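Local coordinates for protein mandalate racemase/muconate lactonizing enzyme (Unidentified, PDB 4E4U) that is a putative member of the mandelate racemase/muconate lactonizing enzyme group of the enolase superfamily, its reaction and natural substrate not established, at residues M1-V11 / Y22-D32; D103-Y114 / P360-I368. All coordinates share one frame; numbering follows the deposited sequence.

Contact 1 (M1-V11 / Y22-D32); sequences MKIVSLETHIV and YWIFVKLKTDD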
loop_
_atom_site.group_PDB
_atom_site.type_symbol
_atom_site.label_atom_id
_atom_site.label_comp_id
_atom_site.label_asym_id
_atom_site.label_seq_id
_atom_site.Cartn_x
_atom_site.Cartn_y
_atom_site.Cartn_z
ATOM N N MET A 1 -21.295 -20.993 -42.602
ATOM C CA MET A 1 -19.890 -21.340 -42.733
ATOM C C MET A 1 -19.366 -22.068 -41.507
ATOM O O MET A 1 -19.537 -21.588 -40.391
ATOM C CB MET A 1 -19.064 -20.083 -42.876
ATOM C CG MET A 1 -17.619 -20.413 -42.960
ATOM S SD MET A 1 -17.449 -21.140 -44.557
ATOM C CE MET A 1 -16.233 -19.984 -45.181
ATOM N N LYS A 2 -18.695 -23.200 -41.709
ATOM C CA LYS A 2 -18.135 -23.925 -40.574
ATOM C C LYS A 2 -16.843 -24.673 -40.899
ATOM O O LYS A 2 -16.596 -25.041 -42.044
ATOM C CB LYS A 2 -19.168 -24.892 -39.992
ATOM C CG LYS A 2 -19.429 -26.110 -40.849
ATOM C CD LYS A 2 -20.562 -26.952 -40.272
ATOM C CE LYS A 2 -20.778 -28.226 -41.082
ATOM N NZ LYS A 2 -21.723 -29.165 -40.417
ATOM N N ILE A 3 -16.020 -24.890 -39.876
ATOM C CA ILE A 3 -14.779 -25.640 -40.037
ATOM C C ILE A 3 -15.098 -27.124 -40.063
ATOM O O ILE A 3 -15.754 -27.635 -39.152
ATOM C CB ILE A 3 -13.808 -25.381 -38.872
ATOM C CG1 ILE A 3 -13.484 -23.891 -38.755
ATOM C CG2 ILE A 3 -12.538 -26.204 -39.047
ATOM C CD1 ILE A 3 -12.808 -23.317 -39.984
ATOM N N VAL A 4 -14.640 -27.825 -41.094
ATOM C CA VAL A 4 -14.972 -29.241 -41.215
ATOM C C VAL A 4 -13.768 -30.174 -41.142
ATOM O O VAL A 4 -13.935 -31.382 -40.974
ATOM C CB VAL A 4 -15.785 -29.545 -42.499
ATOM C CG1 VAL A 4 -17.113 -28.804 -42.476
ATOM C CG2 VAL A 4 -14.985 -29.192 -43.757
ATOM N N SER A 5 -12.559 -29.632 -41.260
ATOM C CA SER A 5 -11.378 -30.493 -41.238
ATOM C C SER A 5 -10.102 -29.782 -40.812
ATOM O O SER A 5 -9.980 -28.560 -40.933
ATOM C CB SER A 5 -11.163 -31.157 -42.599
ATOM O OG SER A 5 -10.830 -30.198 -43.580
ATOM N N LEU A 6 -9.159 -30.587 -40.333
ATOM C CA LEU A 6 -7.863 -30.134 -39.860
ATOM C C LEU A 6 -6.774 -31.035 -40.425
ATOM O O LEU A 6 -6.946 -32.255 -40.495
ATOM C CB LEU A 6 -7.814 -30.232 -38.333
ATOM C CG LEU A 6 -6.410 -30.336 -37.725
ATOM C CD1 LEU A 6 -5.744 -28.985 -37.731
ATOM C CD2 LEU A 6 -6.439 -30.938 -36.325
ATOM N N GLU A 7 -5.656 -30.429 -40.817
ATOM C CA GLU A 7 -4.416 -31.158 -41.072
ATOM C C GLU A 7 -3.327 -30.544 -40.213
ATOM O O GLU A 7 -3.221 -29.317 -40.131
ATOM C CB GLU A 7 -3.978 -31.017 -42.527
ATOM C CG GLU A 7 -4.891 -31.619 -43.567
ATOM C CD GLU A 7 -4.371 -31.362 -44.978
ATOM O OE1 GLU A 7 -3.274 -30.777 -45.116
ATOM O OE2 GLU A 7 -5.058 -31.739 -45.949
ATOM N N THR A 8 -2.505 -31.388 -39.598
ATOM C CA THR A 8 -1.355 -30.919 -38.833
ATOM C C THR A 8 -0.073 -31.277 -39.569
ATOM O O THR A 8 0.094 -32.412 -40.019
ATOM C CB THR A 8 -1.334 -31.554 -37.439
ATOM O OG1 THR A 8 -2.504 -31.143 -36.725
ATOM C CG2 THR A 8 -0.088 -31.132 -36.664
ATOM N N HIS A 9 0.820 -30.305 -39.702
ATOM C CA HIS A 9 2.095 -30.522 -40.365
ATOM C C HIS A 9 3.209 -30.021 -39.467
ATOM O O HIS A 9 3.337 -28.816 -39.249
ATOM C CB HIS A 9 2.131 -29.794 -41.711
ATOM C CG HIS A 9 1.076 -30.256 -42.665
ATOM N ND1 HIS A 9 1.217 -31.389 -43.435
ATOM C CD2 HIS A 9 -0.144 -29.748 -42.962
ATOM C CE1 HIS A 9 0.129 -31.563 -44.163
ATOM N NE2 HIS A 9 -0.713 -30.578 -43.894
ATOM N N ILE A 10 3.990 -30.951 -38.927
ATOM C CA ILE A 10 5.109 -30.599 -38.061
ATOM C C ILE A 10 6.392 -30.738 -38.871
ATOM O O ILE A 10 6.866 -31.843 -39.140
ATOM C CB ILE A 10 5.135 -31.441 -36.767
ATOM C CG1 ILE A 10 3.834 -31.219 -35.984
ATOM C CG2 ILE A 10 6.347 -31.067 -35.918
ATOM C CD1 ILE A 10 3.731 -31.991 -34.680
ATOM N N VAL A 11 6.925 -29.594 -39.286
ATOM C CA VAL A 11 8.021 -29.533 -40.238
ATOM C C VAL A 11 9.368 -29.502 -39.528
ATOM O O VAL A 11 9.567 -28.722 -38.596
ATOM C CB VAL A 11 7.876 -28.263 -41.098
ATOM C CG1 VAL A 11 9.049 -28.101 -42.038
ATOM C CG2 VAL A 11 6.561 -28.303 -41.876
ATOM N N TYR A 22 11.675 -27.536 -34.992
ATOM C CA TYR A 22 10.509 -27.876 -35.802
ATOM C C TYR A 22 9.458 -26.800 -35.657
ATOM O O TYR A 22 9.415 -26.097 -34.647
ATOM C CB TYR A 22 9.923 -29.251 -35.420
ATOM C CG TYR A 22 9.658 -29.386 -33.941
ATOM C CD1 TYR A 22 8.487 -28.885 -33.372
ATOM C CD2 TYR A 22 10.593 -29.975 -33.102
ATOM C CE1 TYR A 22 8.256 -28.975 -32.008
ATOM C CE2 TYR A 22 10.368 -30.078 -31.743
ATOM C CZ TYR A 22 9.206 -29.571 -31.199
ATOM O OH TYR A 22 9.007 -29.676 -29.845
ATOM N N TRP A 23 8.616 -26.675 -36.673
ATOM C CA TRP A 23 7.494 -25.745 -36.637
ATOM C C TRP A 23 6.195 -26.521 -36.760
ATOM O O TRP A 23 6.087 -27.443 -37.571
ATOM C CB TRP A 23 7.615 -24.716 -37.761
ATOM C CG TRP A 23 8.864 -23.888 -37.672
ATOM C CD1 TRP A 23 9.552 -23.554 -36.533
ATOM C CD2 TRP A 23 9.593 -23.307 -38.765
ATOM N NE1 TRP A 23 10.651 -22.789 -36.853
ATOM C CE2 TRP A 23 10.699 -22.624 -38.215
ATOM C CE3 TRP A 23 9.409 -23.294 -40.152
ATOM C CZ2 TRP A 23 11.629 -21.946 -39.011
ATOM C CZ3 TRP A 23 10.330 -22.611 -40.939
ATOM C CH2 TRP A 23 11.423 -21.948 -40.367
ATOM N N ILE A 24 5.219 -26.148 -35.937
ATOM C CA ILE A 24 3.945 -26.850 -35.889
ATOM C C ILE A 24 2.876 -26.049 -36.615
ATOM O O ILE A 24 2.435 -25.009 -36.117
ATOM C CB ILE A 24 3.489 -27.074 -34.432
ATOM C CG1 ILE A 24 4.572 -27.795 -33.627
ATOM C CG2 ILE A 24 2.189 -27.856 -34.404
ATOM C CD1 ILE A 24 4.283 -27.848 -32.131
ATOM N N PHE A 25 2.451 -26.532 -37.781
ATOM C CA PHE A 25 1.432 -25.836 -38.561
ATOM C C PHE A 25 0.110 -26.582 -38.529
ATOM O O PHE A 25 0.085 -27.812 -38.489
ATOM C CB PHE A 25 1.872 -25.670 -40.022
ATOM C CG PHE A 25 3.156 -24.908 -40.191
ATOM C CD1 PHE A 25 3.267 -23.591 -39.765
ATOM C CD2 PHE A 25 4.252 -25.505 -40.804
ATOM C CE1 PHE A 25 4.455 -22.890 -39.932
ATOM C CE2 PHE A 25 5.431 -24.809 -40.976
ATOM C CZ PHE A 25 5.537 -23.502 -40.535
ATOM N N VAL A 26 -0.987 -25.833 -38.565
ATOM C CA VAL A 26 -2.305 -26.428 -38.737
ATOM C C VAL A 26 -2.998 -25.799 -39.941
ATOM O O VAL A 26 -2.871 -24.592 -40.186
ATOM C CB VAL A 26 -3.175 -26.265 -37.468
ATOM C CG1 VAL A 26 -2.624 -27.126 -36.336
ATOM C CG2 VAL A 26 -3.264 -24.796 -37.047
ATOM N N LYS A 27 -3.698 -26.627 -40.711
ATOM C CA LYS A 27 -4.486 -26.151 -41.844
ATOM C C LYS A 27 -5.947 -26.522 -41.636
ATOM O O LYS A 27 -6.272 -27.688 -41.410
ATOM C CB LYS A 27 -3.956 -26.724 -43.163
ATOM C CG LYS A 27 -2.621 -26.130 -43.590
ATOM C CD LYS A 27 -2.115 -26.725 -44.909
ATOM C CE LYS A 27 -3.020 -26.378 -46.086
ATOM N NZ LYS A 27 -2.542 -26.959 -47.365
ATOM N N LEU A 28 -6.819 -25.518 -41.683
ATOM C CA LEU A 28 -8.253 -25.727 -41.527
ATOM C C LEU A 28 -8.955 -25.533 -42.851
ATOM O O LEU A 28 -8.557 -24.686 -43.655
ATOM C CB LEU A 28 -8.832 -24.723 -40.534
ATOM C CG LEU A 28 -8.205 -24.689 -39.145
ATOM C CD1 LEU A 28 -8.922 -23.663 -38.281
ATOM C CD2 LEU A 28 -8.268 -26.074 -38.519
ATOM N N LYS A 29 -10.009 -26.304 -43.086
ATOM C CA LYS A 29 -10.839 -26.077 -44.259
ATOM C C LYS A 29 -12.294 -25.935 -43.836
ATOM O O LYS A 29 -12.750 -26.600 -42.896
ATOM C CB LYS A 29 -10.677 -27.201 -45.287
ATOM C CG LYS A 29 -11.049 -26.785 -46.708
ATOM C CD LYS A 29 -10.616 -27.821 -47.738
ATOM C CE LYS A 29 -10.584 -27.219 -49.141
ATOM N NZ LYS A 29 -11.378 -28.017 -50.115
ATOM N N THR A 30 -13.009 -25.045 -44.515
ATOM C CA THR A 30 -14.428 -24.845 -44.256
ATOM C C THR A 30 -15.283 -25.698 -45.184
ATOM O O THR A 30 -14.783 -26.265 -46.166
ATOM C CB THR A 30 -14.840 -23.388 -44.465
ATOM O OG1 THR A 30 -14.708 -23.053 -45.852
ATOM C CG2 THR A 30 -13.984 -22.451 -43.616
ATOM N N ASP A 31 -16.578 -25.762 -44.883
ATOM C CA ASP A 31 -17.525 -26.516 -45.688
ATOM C C ASP A 31 -17.681 -25.949 -47.096
ATOM O O ASP A 31 -18.068 -26.671 -48.009
ATOM C CB ASP A 31 -18.884 -26.624 -44.980
ATOM C CG ASP A 31 -19.463 -25.272 -44.565
ATOM O OD1 ASP A 31 -18.736 -24.248 -44.521
ATOM O OD2 ASP A 31 -20.671 -25.248 -44.246
ATOM N N ASP A 32 -17.379 -24.665 -47.284
ATOM C CA ASP A 32 -17.452 -24.090 -48.628
ATOM C C ASP A 32 -16.071 -23.824 -49.236
ATOM O O ASP A 32 -15.921 -23.026 -50.168
ATOM C CB ASP A 32 -18.324 -22.829 -48.642
ATOM C CG ASP A 32 -17.665 -21.653 -47.962
ATOM O OD1 ASP A 32 -16.564 -21.822 -47.410
ATOM O OD2 ASP A 32 -18.247 -20.549 -47.968
HETATM O O HOH W 1 -22.110 -23.572 -42.690
HETATM O O HOH W 2 -2.516 -29.634 -47.459
#
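Lys27 and Glu7 face each other as a hydrogen-bonded pair in the antiparallel hairpin of strands 3-11 and 22-30, the first two strands of the N-terminal capping domain. From Lys27, CB sits 4.1 Å from Glu7 O; CG continues extended; CD passes the His9 ring, 4.1 Å from CD2; a bend at chi3 (65°) turns CE and NZ along the side of the Glu7 carboxylate, and NZ stays 4.5 Å from Glu7 OE1. A water bonded to both bridges the gap. That same OE1 accepts a hydrogen bond from His9 NE2 at 2.8 Å, on the anti side of the carboxylate and in the imidazole plane, which fixes the ring's rotation. On the other face Leu6 CD1 reaches across to Val26 CB (3.8 Å) and Leu28 CD2, against helix 47-61, where Leu6 also meets Phe58. Further along, Val11 CG2 meets the edge of the Phe25 ring. Val4 and Ser5 both face Lys29 in a classic beta bulge: Val4 N bonds Lys29 O at 2.9 Å, Ser5 N only weakly. Beyond it, Lys2 N meets Asp31 OD1 (3.0 Å) from above the carboxylate plane. Glu7 OE1, gripped by imidazole and water beside an ammonium, is probably stabilised as the anion.

Contact 2 (D103-Y114 / P360-I368); sequences DIIGKAAAKPVY and PSNEPGLGI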
loop_
_atom_site.group_PDB
_atom_site.type_symbol
_atom_site.label_atom_id
_atom_site.label_comp_id
_atom_site.label_asym_id
_atom_site.label_seq_id
_atom_site.Cartn_x
_atom_site.Cartn_y
_atom_site.Cartn_z
ATOM N N ASP A 103 -7.428 -16.212 -40.611
ATOM C CA ASP A 103 -7.026 -16.332 -42.008
ATOM C C ASP A 103 -8.280 -16.531 -42.870
ATOM O O ASP A 103 -8.457 -15.862 -43.896
ATOM C CB ASP A 103 -6.058 -17.514 -42.150
ATOM C CG ASP A 103 -5.249 -17.478 -43.435
ATOM O OD1 ASP A 103 -5.077 -16.397 -44.047
ATOM O OD2 ASP A 103 -4.761 -18.557 -43.835
ATOM N N ILE A 104 -9.152 -17.443 -42.444
ATOM C CA ILE A 104 -10.428 -17.692 -43.118
ATOM C C ILE A 104 -11.385 -16.490 -43.082
ATOM O O ILE A 104 -11.981 -16.137 -44.099
ATOM C CB ILE A 104 -11.095 -18.962 -42.540
ATOM C CG1 ILE A 104 -10.315 -20.195 -42.992
ATOM C CG2 ILE A 104 -12.560 -19.061 -42.950
ATOM C CD1 ILE A 104 -10.575 -21.410 -42.148
ATOM N N ILE A 105 -11.510 -15.852 -41.922
ATOM C CA ILE A 105 -12.352 -14.665 -41.788
ATOM C C ILE A 105 -11.914 -13.588 -42.789
ATOM O O ILE A 105 -12.745 -13.011 -43.499
ATOM C CB ILE A 105 -12.301 -14.098 -40.339
ATOM C CG1 ILE A 105 -12.895 -15.089 -39.328
ATOM C CG2 ILE A 105 -13.015 -12.754 -40.249
ATOM C CD1 ILE A 105 -12.679 -14.662 -37.875
ATOM N N GLY A 106 -10.608 -13.335 -42.855
ATOM C CA GLY A 106 -10.074 -12.341 -43.772
ATOM C C GLY A 106 -10.290 -12.720 -45.229
ATOM O O GLY A 106 -10.648 -11.878 -46.062
ATOM N N LYS A 107 -10.084 -13.992 -45.553
ATOM C CA LYS A 107 -10.304 -14.428 -46.928
ATOM C C LYS A 107 -11.769 -14.274 -47.323
ATOM O O LYS A 107 -12.078 -13.848 -48.437
ATOM C CB LYS A 107 -9.840 -15.870 -47.123
ATOM C CG LYS A 107 -8.322 -16.023 -47.144
ATOM C CD LYS A 107 -7.920 -17.470 -47.396
ATOM C CE LYS A 107 -6.427 -17.653 -47.199
ATOM N NZ LYS A 107 -6.016 -19.060 -47.469
ATOM N N ALA A 108 -12.675 -14.605 -46.408
ATOM C CA ALA A 108 -14.106 -14.488 -46.693
ATOM C C ALA A 108 -14.496 -13.027 -46.912
ATOM O O ALA A 108 -15.322 -12.714 -47.771
ATOM C CB ALA A 108 -14.931 -15.109 -45.570
ATOM N N ALA A 109 -13.886 -12.132 -46.137
ATOM C CA ALA A 109 -14.157 -10.697 -46.235
ATOM C C ALA A 109 -13.340 -10.018 -47.342
ATOM O O ALA A 109 -13.578 -8.853 -47.665
ATOM C CB ALA A 109 -13.897 -10.021 -44.890
ATOM N N ALA A 110 -12.393 -10.756 -47.923
ATOM C CA ALA A 110 -11.420 -10.193 -48.872
ATOM C C ALA A 110 -10.647 -9.010 -48.269
ATOM O O ALA A 110 -10.431 -7.990 -48.927
ATOM C CB ALA A 110 -12.090 -9.802 -50.213
ATOM N N LYS A 111 -10.228 -9.155 -47.014
ATOM C CA LYS A 111 -9.416 -8.138 -46.339
ATOM C C LYS A 111 -8.275 -8.792 -45.572
ATOM O O LYS A 111 -8.431 -9.899 -45.058
ATOM C CB LYS A 111 -10.249 -7.341 -45.324
ATOM C CG LYS A 111 -11.454 -6.600 -45.885
ATOM C CD LYS A 111 -11.071 -5.572 -46.927
ATOM C CE LYS A 111 -10.242 -4.457 -46.355
ATOM N NZ LYS A 111 -10.023 -3.407 -47.402
ATOM N N PRO A 112 -7.131 -8.093 -45.458
ATOM C CA PRO A 112 -6.123 -8.514 -44.480
ATOM C C PRO A 112 -6.750 -8.504 -43.084
ATOM O O PRO A 112 -7.638 -7.681 -42.803
ATOM C CB PRO A 112 -5.065 -7.408 -44.560
ATOM C CG PRO A 112 -5.259 -6.778 -45.905
ATOM C CD PRO A 112 -6.741 -6.859 -46.161
ATOM N N VAL A 113 -6.295 -9.399 -42.215
ATOM C CA VAL A 113 -6.799 -9.438 -40.852
ATOM C C VAL A 113 -6.595 -8.092 -40.146
ATOM O O VAL A 113 -7.457 -7.656 -39.373
ATOM C CB VAL A 113 -6.163 -10.602 -40.069
ATOM C CG1 VAL A 113 -6.469 -10.490 -38.579
ATOM C CG2 VAL A 113 -6.681 -11.924 -40.613
ATOM N N TYR A 114 -5.486 -7.404 -40.424
ATOM C CA TYR A 114 -5.259 -6.114 -39.771
ATOM C C TYR A 114 -6.330 -5.069 -40.108
ATOM O O TYR A 114 -6.505 -4.118 -39.351
ATOM C CB TYR A 114 -3.834 -5.560 -39.989
ATOM C CG TYR A 114 -3.420 -5.321 -41.431
ATOM C CD1 TYR A 114 -3.947 -4.270 -42.175
ATOM C CD2 TYR A 114 -2.465 -6.135 -42.038
ATOM C CE1 TYR A 114 -3.550 -4.059 -43.487
ATOM C CE2 TYR A 114 -2.065 -5.932 -43.339
ATOM C CZ TYR A 114 -2.605 -4.892 -44.064
ATOM O OH TYR A 114 -2.207 -4.696 -45.373
ATOM N N PRO A 360 4.209 -5.202 -44.476
ATOM C CA PRO A 360 3.045 -6.096 -44.356
ATOM C C PRO A 360 2.390 -6.427 -45.691
ATOM O O PRO A 360 2.319 -5.584 -46.587
ATOM C CB PRO A 360 2.068 -5.290 -43.496
ATOM C CG PRO A 360 2.942 -4.351 -42.717
ATOM C CD PRO A 360 4.052 -3.986 -43.664
ATOM N N SER A 361 1.907 -7.658 -45.811
ATOM C CA SER A 361 1.154 -8.078 -46.985
ATOM C C SER A 361 -0.136 -7.270 -47.138
ATOM O O SER A 361 -0.715 -6.820 -46.149
ATOM C CB SER A 361 0.815 -9.563 -46.865
ATOM O OG SER A 361 -0.008 -9.989 -47.931
ATOM N N ASN A 362 -0.575 -7.088 -48.381
ATOM C CA ASN A 362 -1.876 -6.490 -48.670
ATOM C C ASN A 362 -2.911 -7.551 -49.036
ATOM O O ASN A 362 -4.056 -7.234 -49.370
ATOM C CB ASN A 362 -1.747 -5.462 -49.798
ATOM C CG ASN A 362 -0.904 -4.268 -49.398
ATOM O OD1 ASN A 362 -1.078 -3.710 -48.313
ATOM N ND2 ASN A 362 0.027 -3.879 -50.262
ATOM N N GLU A 363 -2.506 -8.815 -48.960
ATOM C CA GLU A 363 -3.381 -9.922 -49.327
ATOM C C GLU A 363 -4.385 -10.250 -48.222
ATOM O O GLU A 363 -4.152 -9.936 -47.053
ATOM C CB GLU A 363 -2.549 -11.151 -49.688
ATOM C CG GLU A 363 -1.784 -10.986 -50.998
ATOM C CD GLU A 363 -2.678 -10.495 -52.130
ATOM O OE1 GLU A 363 -3.592 -11.247 -52.537
ATOM O OE2 GLU A 363 -2.474 -9.356 -52.603
ATOM N N PRO A 364 -5.521 -10.866 -48.594
ATOM C CA PRO A 364 -6.531 -11.201 -47.580
ATOM C C PRO A 364 -6.036 -12.215 -46.552
ATOM O O PRO A 364 -5.138 -13.021 -46.827
ATOM C CB PRO A 364 -7.676 -11.799 -48.408
ATOM C CG PRO A 364 -7.499 -11.203 -49.778
ATOM C CD PRO A 364 -6.006 -11.117 -49.962
ATOM N N GLY A 365 -6.624 -12.169 -45.361
ATOM C CA GLY A 365 -6.267 -13.105 -44.310
ATOM C C GLY A 365 -4.931 -12.768 -43.678
ATOM O O GLY A 365 -4.611 -11.594 -43.468
ATOM N N LEU A 366 -4.138 -13.794 -43.386
ATOM C CA LEU A 366 -2.832 -13.583 -42.772
ATOM C C LEU A 366 -1.763 -13.195 -43.790
ATOM O O LEU A 366 -0.651 -12.836 -43.407
ATOM C CB LEU A 366 -2.380 -14.842 -42.034
ATOM C CG LEU A 366 -3.244 -15.328 -40.873
ATOM C CD1 LEU A 366 -2.681 -16.631 -40.306
ATOM C CD2 LEU A 366 -3.371 -14.269 -39.784
ATOM N N GLY A 367 -2.090 -13.271 -45.078
ATOM C CA GLY A 367 -1.111 -12.991 -46.118
ATOM C C GLY A 367 0.026 -14.000 -46.162
ATOM O O GLY A 367 1.183 -13.631 -46.397
ATOM N N ILE A 368 -0.297 -15.273 -45.944
ATOM C CA ILE A 368 0.717 -16.320 -45.917
ATOM C C ILE A 368 0.102 -17.646 -46.365
ATOM O O ILE A 368 -1.086 -17.883 -46.157
ATOM C CB ILE A 368 1.345 -16.454 -44.497
ATOM C CG1 ILE A 368 2.743 -17.069 -44.555
ATOM C CG2 ILE A 368 0.453 -17.239 -43.563
ATOM C CD1 ILE A 368 3.781 -16.122 -45.106
HETATM O O HOH W 3 -3.544 -19.252 -46.115
HETATM O O HOH W 4 -3.505 -15.688 -46.167
#
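Ser361 O lies at the edge of the Tyr114 ring, in the ring plane, while Pro112 CB stands 3.5 Å above the ring centre on one face. Tyr114 OH donates to Ser361 O at 2.7 Å, which brings that oxygen to the ring edge. Chi1 of 60°, with CG between the backbone N and the carbonyl carbon, swings the ring across to the 360-368 loop, where CE2 also touches Pro360 CB. The other flat group, the Asp103 carboxylate, leaves the last turns of helix 88-109. Its OD1 accepts Leu366 N at 2.8 Å in an almost straight bond (176°), on the anti side and 34° out of plane, and Leu366 CG packs against Asp103 CB. OD2 is taken by Val37 N and by a water that also bonds Lys107 NZ and Ile368 O; Lys107 NZ also bonds Glu35 O. Between these two sites the backbones join directly. Gly365 N donates to Lys111 O (2.9 Å) from above the carbonyl plane, and Val113 N returns a bond to Gly365 O (3.0 Å), a single bridge just beyond the Schellman motif that ends the helix at Ala110. Gly106 and Gly365 bring their CA atoms within 3.9 Å; neither residue has a side chain to hold the backbones apart. Gly365 also has the positive phi needed in the type II' turn from Pro364 to Gly367. Pro364 fills the angle of the helix end, CB 3.8 Å from Gly106 O. The loop follows strand 357-359, which pairs antiparallel with strand 125-130 of the barrel domain's sheet, so the contact clamps the capping domain's helix end to the barrel domain. With two backbone amides and at least one water on its oxygens, and a long salt bridge (3.9 Å) from Lys107 NZ to OD2, the buried Asp103 carboxylate is probably held as an anion.

How the contacts relate
Along the chain the hairpin of contact 1 is finished before either segment of contact 2 begins, so the hairpin is complete early and the long-range join, spanning about 245 residues, comes later. Their centres lie about 16 Å apart, both to one side of the subunit's middle. Ile104, on a side of helix 88-109 turned from the 360-368 loop, connects them: its CD1 packs on Ile3 CD1 (3.6 Å) and its CG2 on Thr30 CG2. Strand 35-40, third in the hairpin's sheet, also faces helix 88-109. One helix thus packs on the capping domain's sheet and meets the barrel-domain loop, linking the two domains of an enolase-superfamily subunit.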